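Local coordinates for type IV pilin structural subunit (Pseudomonas aeruginosa, PDB 3JYZ), which probably serves as the major subunit that polymerises into type IV pili, thin filaments on the bacterial surface, at residues A[22-36]-A[103-117]. Sequence-based numbering, arbitrary orientation.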
ATOM      1  N   LYS A  22       7.030   4.061  -0.437  1.00 10.45           N
ATOM      2  CA  LYS A  22       7.292   3.706  -1.832  1.00 11.79           C
ATOM      3  C   LYS A  22       8.677   4.182  -2.244  1.00 12.17           C
ATOM      4  O   LYS A  22       9.425   3.457  -2.909  1.00 12.68           O
ATOM      5  CB  LYS A  22       6.247   4.334  -2.750  1.00 12.57           C
ATOM      6  CG  LYS A  22       4.842   3.769  -2.576  1.00 13.44           C
ATOM      7  CD  LYS A  22       3.926   4.380  -3.621  1.00 14.34           C
ATOM      8  CE  LYS A  22       2.519   3.823  -3.552  1.00 16.96           C
ATOM      9  NZ  LYS A  22       1.673   4.476  -4.595  1.00 19.19           N
ATOM     10  N   LEU A  23       9.016   5.403  -1.848  1.00 13.11           N
ATOM     11  CA  LEU A  23      10.311   5.976  -2.186  1.00 13.80           C
ATOM     12  C   LEU A  23      11.436   5.170  -1.554  1.00 14.26           C
ATOM     13  O   LEU A  23      12.423   4.858  -2.221  1.00 15.76           O
ATOM     14  CB  LEU A  23      10.394   7.435  -1.730  1.00 15.53           C
ATOM     15  CG  LEU A  23      11.664   8.187  -2.138  1.00 17.34           C
ATOM     16  CD1 LEU A  23      11.850   8.170  -3.656  1.00 18.24           C
ATOM     17  CD2 LEU A  23      11.625   9.613  -1.604  1.00 17.70           C
HETATM   18  N   MSE A  24      11.292   4.834  -0.270  1.00 13.94           N
HETATM   19  CA  MSE A  24      12.309   4.042   0.427  1.00 14.94           C
HETATM   20  C   MSE A  24      12.522   2.686  -0.238  1.00 14.57           C
HETATM   21  O   MSE A  24      13.648   2.221  -0.373  1.00 14.70           O
HETATM   22  CB  MSE A  24      11.959   3.845   1.907  1.00 16.20           C
HETATM   23  CG  MSE A  24      12.901   2.872   2.635  1.00 17.25           C
HETATM   24 SE   MSE A  24      12.469   2.643   4.542  1.00 20.16          SE
HETATM   25  CE  MSE A  24      12.709   4.516   5.112  1.00 19.66           C
ATOM     26  N   ILE A  25      11.438   2.043  -0.645  1.00 13.58           N
ATOM     27  CA  ILE A  25      11.552   0.758  -1.323  1.00 13.14           C
ATOM     28  C   ILE A  25      12.313   0.919  -2.640  1.00 14.05           C
ATOM     29  O   ILE A  25      13.192   0.121  -2.958  1.00 14.69           O
ATOM     30  CB  ILE A  25      10.169   0.114  -1.542  1.00 12.57           C
ATOM     31  CG1 ILE A  25       9.618  -0.390  -0.208  1.00 12.85           C
ATOM     32  CG2 ILE A  25      10.265  -1.037  -2.536  1.00 12.92           C
ATOM     33  CD1 ILE A  25       8.131  -0.628  -0.217  1.00 13.63           C
ATOM     34  N   SER A  26      11.987   1.969  -3.386  1.00 14.70           N
ATOM     35  CA  SER A  26      12.647   2.248  -4.658  1.00 16.03           C
ATOM     36  C   SER A  26      14.151   2.430  -4.513  1.00 16.79           C
ATOM     37  O   SER A  26      14.931   1.875  -5.291  1.00 17.40           O
ATOM     38  CB  SER A  26      12.055   3.505  -5.294  1.00 17.46           C
ATOM     39  OG  SER A  26      12.742   3.816  -6.497  1.00 21.57           O
ATOM     40  N   THR A  27      14.557   3.210  -3.517  1.00 17.16           N
ATOM     41  CA  THR A  27      15.957   3.595  -3.370  1.00 19.20           C
ATOM     42  C   THR A  27      16.776   2.614  -2.538  1.00 20.47           C
ATOM     43  O   THR A  27      17.978   2.446  -2.774  1.00 22.09           O
ATOM     44  CB  THR A  27      16.096   5.000  -2.737  1.00 20.87           C
ATOM     45  OG1 THR A  27      15.551   4.983  -1.414  1.00 21.69           O
ATOM     46  CG2 THR A  27      15.362   6.036  -3.564  1.00 21.80           C
ATOM     47  N   ASP A  28      16.137   1.966  -1.569  1.00 20.16           N
ATOM     48  CA  ASP A  28      16.875   1.167  -0.593  1.00 21.43           C
ATOM     49  C   ASP A  28      16.290  -0.215  -0.323  1.00 19.69           C
ATOM     50  O   ASP A  28      16.848  -0.990   0.451  1.00 19.85           O
ATOM     51  CB  ASP A  28      16.981   1.940   0.722  1.00 24.72           C
ATOM     52  CG  ASP A  28      17.938   3.107   0.629  1.00 27.92           C
ATOM     53  OD1 ASP A  28      19.163   2.872   0.704  1.00 29.68           O
ATOM     54  OD2 ASP A  28      17.472   4.256   0.477  1.00 29.07           O
ATOM     55  N   GLY A  29      15.172  -0.534  -0.954  1.00 18.19           N
ATOM     56  CA  GLY A  29      14.526  -1.803  -0.685  1.00 18.96           C
ATOM     57  C   GLY A  29      14.304  -2.724  -1.861  1.00 19.66           C
ATOM     58  O   GLY A  29      13.569  -3.699  -1.750  1.00 21.80           O
ATOM     59  N   SER A  30      14.939  -2.439  -2.993  1.00 18.92           N
ATOM     60  CA  SER A  30      14.692  -3.258  -4.173  1.00 19.10           C
ATOM     61  C   SER A  30      15.890  -3.823  -4.938  1.00 19.40           C
ATOM     62  O   SER A  30      15.713  -4.426  -5.992  1.00 20.97           O
ATOM     63  CB  SER A  30      13.817  -2.418  -5.108  1.00 19.61           C
ATOM     64  OG  SER A  30      14.381  -1.141  -5.311  1.00 19.69           O
ATOM     65  N   ALA A  31      17.095  -3.658  -4.404  1.00 19.78           N
ATOM     66  CA  ALA A  31      18.282  -4.180  -5.086  1.00 20.45           C
ATOM     67  C   ALA A  31      18.473  -5.667  -4.799  1.00 20.17           C
ATOM     68  O   ALA A  31      19.115  -6.377  -5.572  1.00 21.40           O
ATOM     69  CB  ALA A  31      19.525  -3.398  -4.692  1.00 21.39           C
ATOM     70  N   SER A  32      17.894  -6.134  -3.695  1.00 18.76           N
ATOM     71  CA  SER A  32      18.059  -7.516  -3.253  1.00 17.58           C
ATOM     72  C   SER A  32      17.048  -7.843  -2.164  1.00 15.31           C
ATOM     73  O   SER A  32      16.459  -6.942  -1.570  1.00 15.04           O
ATOM     74  CB  SER A  32      19.459  -7.718  -2.684  1.00 18.78           C
ATOM     75  OG  SER A  32      19.592  -7.034  -1.450  1.00 19.02           O
ATOM     76  N   THR A  33      16.863  -9.133  -1.898  1.00 14.52           N
ATOM     77  CA  THR A  33      15.990  -9.577  -0.824  1.00 13.46           C
ATOM     78  C   THR A  33      16.475  -9.032   0.513  1.00 12.66           C
ATOM     79  O   THR A  33      15.671  -8.612   1.348  1.00 12.40           O
ATOM     80  CB  THR A  33      15.904 -11.109  -0.758  1.00 12.87           C
ATOM     81  OG1 THR A  33      15.235 -11.587  -1.933  1.00 13.86           O
ATOM     82  CG2 THR A  33      15.118 -11.557   0.470  1.00 12.97           C
ATOM     83  N   ALA A  34      17.789  -9.023   0.709  1.00 13.76           N
ATOM     84  CA  ALA A  34      18.373  -8.476   1.929  1.00 14.87           C
ATOM     85  C   ALA A  34      18.013  -7.006   2.134  1.00 14.37           C
ATOM     86  O   ALA A  34      17.714  -6.592   3.253  1.00 13.81           O
ATOM     87  CB  ALA A  34      19.894  -8.654   1.921  1.00 15.89           C
ATOM     88  N   ASP A  35      18.047  -6.227   1.054  1.00 14.53           N
ATOM     89  CA  ASP A  35      17.709  -4.806   1.116  1.00 15.17           C
ATOM     90  C   ASP A  35      16.222  -4.608   1.408  1.00 14.20           C
ATOM     91  O   ASP A  35      15.846  -3.732   2.187  1.00 12.76           O
ATOM     92  CB  ASP A  35      18.057  -4.097  -0.191  1.00 17.71           C
ATOM     93  CG  ASP A  35      19.544  -3.837  -0.349  1.00 21.54           C
ATOM     94  OD1 ASP A  35      20.326  -4.180   0.561  1.00 22.28           O
ATOM     95  OD2 ASP A  35      19.929  -3.277  -1.397  1.00 24.53           O
ATOM     96  N   LEU A  36      15.381  -5.404   0.757  1.00 13.16           N
ATOM     97  CA  LEU A  36      13.939  -5.320   0.978  1.00 11.15           C
ATOM     98  C   LEU A  36      13.602  -5.665   2.429  1.00 11.42           C
ATOM     99  O   LEU A  36      12.690  -5.094   3.035  1.00 11.01           O
ATOM    100  CB  LEU A  36      13.205  -6.253   0.017  1.00 10.77           C
ATOM    101  CG  LEU A  36      11.681  -6.327   0.147  1.00 10.39           C
ATOM    102  CD1 LEU A  36      11.023  -4.941   0.140  1.00 10.51           C
ATOM    103  CD2 LEU A  36      11.123  -7.205  -0.975  1.00 11.47           C
ATOM    104  N   LEU A 103       7.047  -7.708  -6.434  1.00  8.78           N
ATOM    105  CA  LEU A 103       8.339  -7.185  -5.992  1.00  9.44           C
ATOM    106  C   LEU A 103       9.248  -8.240  -5.369  1.00  9.84           C
ATOM    107  O   LEU A 103      10.400  -8.364  -5.760  1.00  9.56           O
ATOM    108  CB  LEU A 103       8.153  -6.044  -4.990  1.00  9.70           C
ATOM    109  CG  LEU A 103       9.440  -5.387  -4.491  1.00 10.01           C
ATOM    110  CD1 LEU A 103      10.151  -4.661  -5.618  1.00 11.27           C
ATOM    111  CD2 LEU A 103       9.126  -4.426  -3.347  1.00 10.59           C
ATOM    112  N   ALA A 104       8.736  -8.982  -4.390  1.00  9.77           N
ATOM    113  CA  ALA A 104       9.587  -9.918  -3.655  1.00 10.21           C
ATOM    114  C   ALA A 104      10.192 -10.953  -4.598  1.00 10.62           C
ATOM    115  O   ALA A 104      11.350 -11.330  -4.459  1.00 11.95           O
ATOM    116  CB  ALA A 104       8.802 -10.601  -2.550  1.00 10.50           C
ATOM    117  N   THR A 105       9.398 -11.416  -5.551  1.00 10.40           N
ATOM    118  CA  THR A 105       9.869 -12.411  -6.504  1.00 11.42           C
ATOM    119  C   THR A 105      10.910 -11.809  -7.434  1.00 11.69           C
ATOM    120  O   THR A 105      11.964 -12.391  -7.686  1.00 12.31           O
ATOM    121  CB  THR A 105       8.686 -12.938  -7.307  1.00 12.62           C
ATOM    122  OG1 THR A 105       7.742 -13.500  -6.399  1.00 13.73           O
ATOM    123  CG2 THR A 105       9.131 -14.007  -8.306  1.00 13.29           C
ATOM    124  N   ALA A 106      10.619 -10.619  -7.933  1.00 11.39           N
ATOM    125  CA  ALA A 106      11.541  -9.929  -8.819  1.00 12.03           C
ATOM    126  C   ALA A 106      12.882  -9.614  -8.158  1.00 13.11           C
ATOM    127  O   ALA A 106      13.936  -9.791  -8.770  1.00 13.56           O
ATOM    128  CB  ALA A 106      10.898  -8.661  -9.342  1.00 12.44           C
ATOM    129  N   VAL A 107      12.788  -9.184  -6.971  1.00 13.45           N
ATOM    130  CA  VAL A 107      14.030  -8.835  -6.288  1.00 14.04           C
ATOM    131  C   VAL A 107      14.867 -10.081  -6.021  1.00 14.09           C
ATOM    132  O   VAL A 107      16.091 -10.039  -6.136  1.00 14.72           O
ATOM    133  CB  VAL A 107      13.817  -8.025  -4.988  1.00 15.53           C
ATOM    134  CG1 VAL A 107      15.147  -7.803  -4.265  1.00 17.44           C
ATOM    135  CG2 VAL A 107      13.103  -6.712  -5.266  1.00 14.87           C
ATOM    136  N   ALA A 108      14.307 -11.126  -5.648  1.00 13.43           N
ATOM    137  CA  ALA A 108      15.023 -12.387  -5.435  1.00 13.20           C
ATOM    138  C   ALA A 108      15.714 -12.845  -6.716  1.00 14.49           C
ATOM    139  O   ALA A 108      16.814 -13.398  -6.667  1.00 15.53           O
ATOM    140  CB  ALA A 108      14.084 -13.464  -4.937  1.00 13.05           C
ATOM    141  N   ALA A 109      15.069 -12.606  -7.853  1.00 15.09           N
ATOM    142  CA  ALA A 109      15.605 -13.021  -9.148  1.00 15.86           C
ATOM    143  C   ALA A 109      16.618 -12.030  -9.722  1.00 17.08           C
ATOM    144  O   ALA A 109      17.279 -12.317 -10.718  1.00 18.38           O
ATOM    145  CB  ALA A 109      14.469 -13.237 -10.140  1.00 16.23           C
ATOM    146  N   GLY A 110      16.722 -10.859  -9.109  1.00 17.10           N
ATOM    147  CA  GLY A 110      17.589  -9.809  -9.613  1.00 18.37           C
ATOM    148  C   GLY A 110      17.028  -9.116 -10.843  1.00 19.44           C
ATOM    149  O   GLY A 110      17.769  -8.502 -11.617  1.00 21.00           O
ATOM    150  N   THR A 111      15.713  -9.199 -11.021  1.00 18.35           N
ATOM    151  CA  THR A 111      15.071  -8.605 -12.187  1.00 18.03           C
ATOM    152  C   THR A 111      15.071  -7.088 -12.076  1.00 19.77           C
ATOM    153  O   THR A 111      14.549  -6.533 -11.112  1.00 19.99           O
ATOM    154  CB  THR A 111      13.621  -9.085 -12.341  1.00 17.08           C
ATOM    155  OG1 THR A 111      13.592 -10.514 -12.381  1.00 18.14           O
ATOM    156  CG2 THR A 111      13.017  -8.540 -13.630  1.00 17.19           C
ATOM    157  N   ARG A 112      15.603  -6.419 -13.072  1.00 21.90           N
ATOM    158  CA  ARG A 112      15.719  -5.001 -13.008  1.00 23.38           C
ATOM    159  C   ARG A 112      14.513  -4.326 -13.717  1.00 21.57           C
ATOM    160  O   ARG A 112      13.987  -4.848 -14.588  1.00 21.59           O
ATOM    161  CB  ARG A 112      17.049  -4.502 -13.609  1.00 26.61           C
ATOM    162  CG  ARG A 112      18.337  -4.819 -12.845  1.00 29.44           C
ATOM    163  CD  ARG A 112      18.213  -4.834 -11.313  1.00 32.14           C
ATOM    164  NE  ARG A 112      19.487  -5.271 -10.707  1.00 34.42           N
ATOM    165  CZ  ARG A 112      19.634  -5.840  -9.520  1.00 35.98           C
ATOM    166  NH1 ARG A 112      18.620  -6.013  -8.715  1.00 36.23           N
ATOM    167  NH2 ARG A 112      20.839  -6.207  -9.140  1.00 36.64           N
ATOM    168  N   GLY A 113      14.143  -3.173 -13.262  1.00 20.50           N
ATOM    169  CA  GLY A 113      13.017  -2.470 -13.838  1.00 19.81           C
ATOM    170  C   GLY A 113      12.509  -1.409 -12.889  1.00 20.01           C
ATOM    171  O   GLY A 113      13.157  -1.087 -11.896  1.00 21.72           O
ATOM    172  N   THR A 114      11.341  -0.865 -13.201  1.00 18.32           N
ATOM    173  CA  THR A 114      10.740   0.163 -12.366  1.00 17.82           C
ATOM    174  C   THR A 114       9.632  -0.462 -11.518  1.00 15.11           C
ATOM    175  O   THR A 114       9.149  -1.550 -11.823  1.00 15.33           O
ATOM    176  CB  THR A 114      10.183   1.303 -13.217  1.00 19.79           C
ATOM    177  OG1 THR A 114       9.468   0.749 -14.325  1.00 20.36           O
ATOM    178  CG2 THR A 114      11.322   2.167 -13.746  1.00 20.68           C
ATOM    179  N   ILE A 115       9.251   0.220 -10.448  1.00 13.35           N
ATOM    180  CA  ILE A 115       8.273  -0.325  -9.512  1.00 12.74           C
ATOM    181  C   ILE A 115       6.885   0.274  -9.730  1.00 12.83           C
ATOM    182  O   ILE A 115       6.716   1.495  -9.757  1.00 14.93           O
ATOM    183  CB  ILE A 115       8.725  -0.104  -8.059  1.00 13.02           C
ATOM    184  CG1 ILE A 115      10.129  -0.699  -7.862  1.00 14.10           C
ATOM    185  CG2 ILE A 115       7.705  -0.691  -7.079  1.00 13.50           C
ATOM    186  CD1 ILE A 115      10.685  -0.535  -6.462  1.00 15.13           C
ATOM    187  N   ASP A 116       5.901  -0.605  -9.893  1.00 11.43           N
ATOM    188  CA  ASP A 116       4.510  -0.211 -10.077  1.00 11.06           C
ATOM    189  C   ASP A 116       3.734  -0.639  -8.840  1.00 10.66           C
ATOM    190  O   ASP A 116       4.020  -1.679  -8.246  1.00 12.86           O
ATOM    191  CB  ASP A 116       3.903  -0.902 -11.302  1.00 12.85           C
ATOM    192  CG  ASP A 116       4.586  -0.513 -12.604  1.00 14.79           C
ATOM    193  OD1 ASP A 116       5.189   0.577 -12.673  1.00 16.48           O
ATOM    194  OD2 ASP A 116       4.502  -1.312 -13.559  1.00 15.03           O
ATOM    195  N   TRP A 117       2.752   0.162  -8.448  1.00 10.20           N
ATOM    196  CA  TRP A 117       1.957  -0.133  -7.272  1.00 10.41           C
ATOM    197  C   TRP A 117       0.484  -0.254  -7.618  1.00 11.09           C
ATOM    198  O   TRP A 117      -0.067   0.574  -8.356  1.00 12.28           O
ATOM    199  CB  TRP A 117       2.137   0.969  -6.229  1.00 10.53           C
ATOM    200  CG  TRP A 117       3.492   0.997  -5.597  1.00  9.83           C
ATOM    201  CD1 TRP A 117       4.601   1.656  -6.051  1.00 10.21           C
ATOM    202  CD2 TRP A 117       3.877   0.354  -4.381  1.00  9.66           C
ATOM    203  NE1 TRP A 117       5.660   1.452  -5.189  1.00 10.60           N
ATOM    204  CE2 TRP A 117       5.236   0.653  -4.153  1.00  9.54           C
ATOM    205  CE3 TRP A 117       3.206  -0.457  -3.458  1.00  9.54           C
ATOM    206  CZ2 TRP A 117       5.933   0.170  -3.049  1.00  9.18           C
ATOM    207  CZ3 TRP A 117       3.894  -0.931  -2.358  1.00  9.25           C
ATOM    208  CH2 TRP A 117       5.244  -0.617  -2.163  1.00  9.06           C
TER
HETATM  209  O   HOH W   1       8.427   2.304  -5.235  1.00 16.98           O
HETATM  210  O   HOH W   2      12.591 -11.292  -2.035  1.00 14.15           O
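The methylenes of Lys22 lie flat over one face of the Trp117 indole, the two side chains running past each other in opposite directions. Fully extended beyond CG, Lys22 places its CD 3.7 Å from the centroid of the Trp117 five-membered ring, almost on the ring normal, a CH-pi contact. Lys22 NZ reaches toward Trp117 CB, its off-centre cation-pi contact 4.5 Å from the Trp117 five-membered ring centroid. A water in the indole plane accepts from Trp117 NE1 and donates to Lys22 O, linking the ring edge to the helix backbone. One turn on, Ile25 meets the benzo end of the same indole edge-on, CD1 lying 3.5 Å from Trp117 CH2. Ile25 CG2, anti to the backbone N, meets Leu103 CD2 at 3.7 Å and also touches Ile115 CD1. The tip of Ile115 also packs on Ser26 CA and Ser30 CB. Here the end of the long N-terminal helix of the pilin fold (residues 22-28) packs at 155°, nearly antiparallel, to strand 114-117 of the antiparallel sheet; strand 57-62 supplies Met62 against Ile25 and Leu36. At the turn into the next helix, Ser30 OG donates to Ile25 O, which also accepts from Gly29 N. Ser30 O rests against Val107 CG2. Arg112, its chain bent at chi2 (-34°), donates a hydrogen bond from NH1 to Ala31 O (3.2 Å), approaching from above the carbonyl plane. Ser32 N-caps helix 33-49, its OG accepting from Asp35 N. Thr33 OG1 touches Ala108 and shares a second water with Ala104 O, a bridge between the two helices. Farther along helix 33-49, Leu36 CD1 meets Leu103 CD2 tip to tip at 4.0 Å, while Leu36 CD2 lies near Ala104.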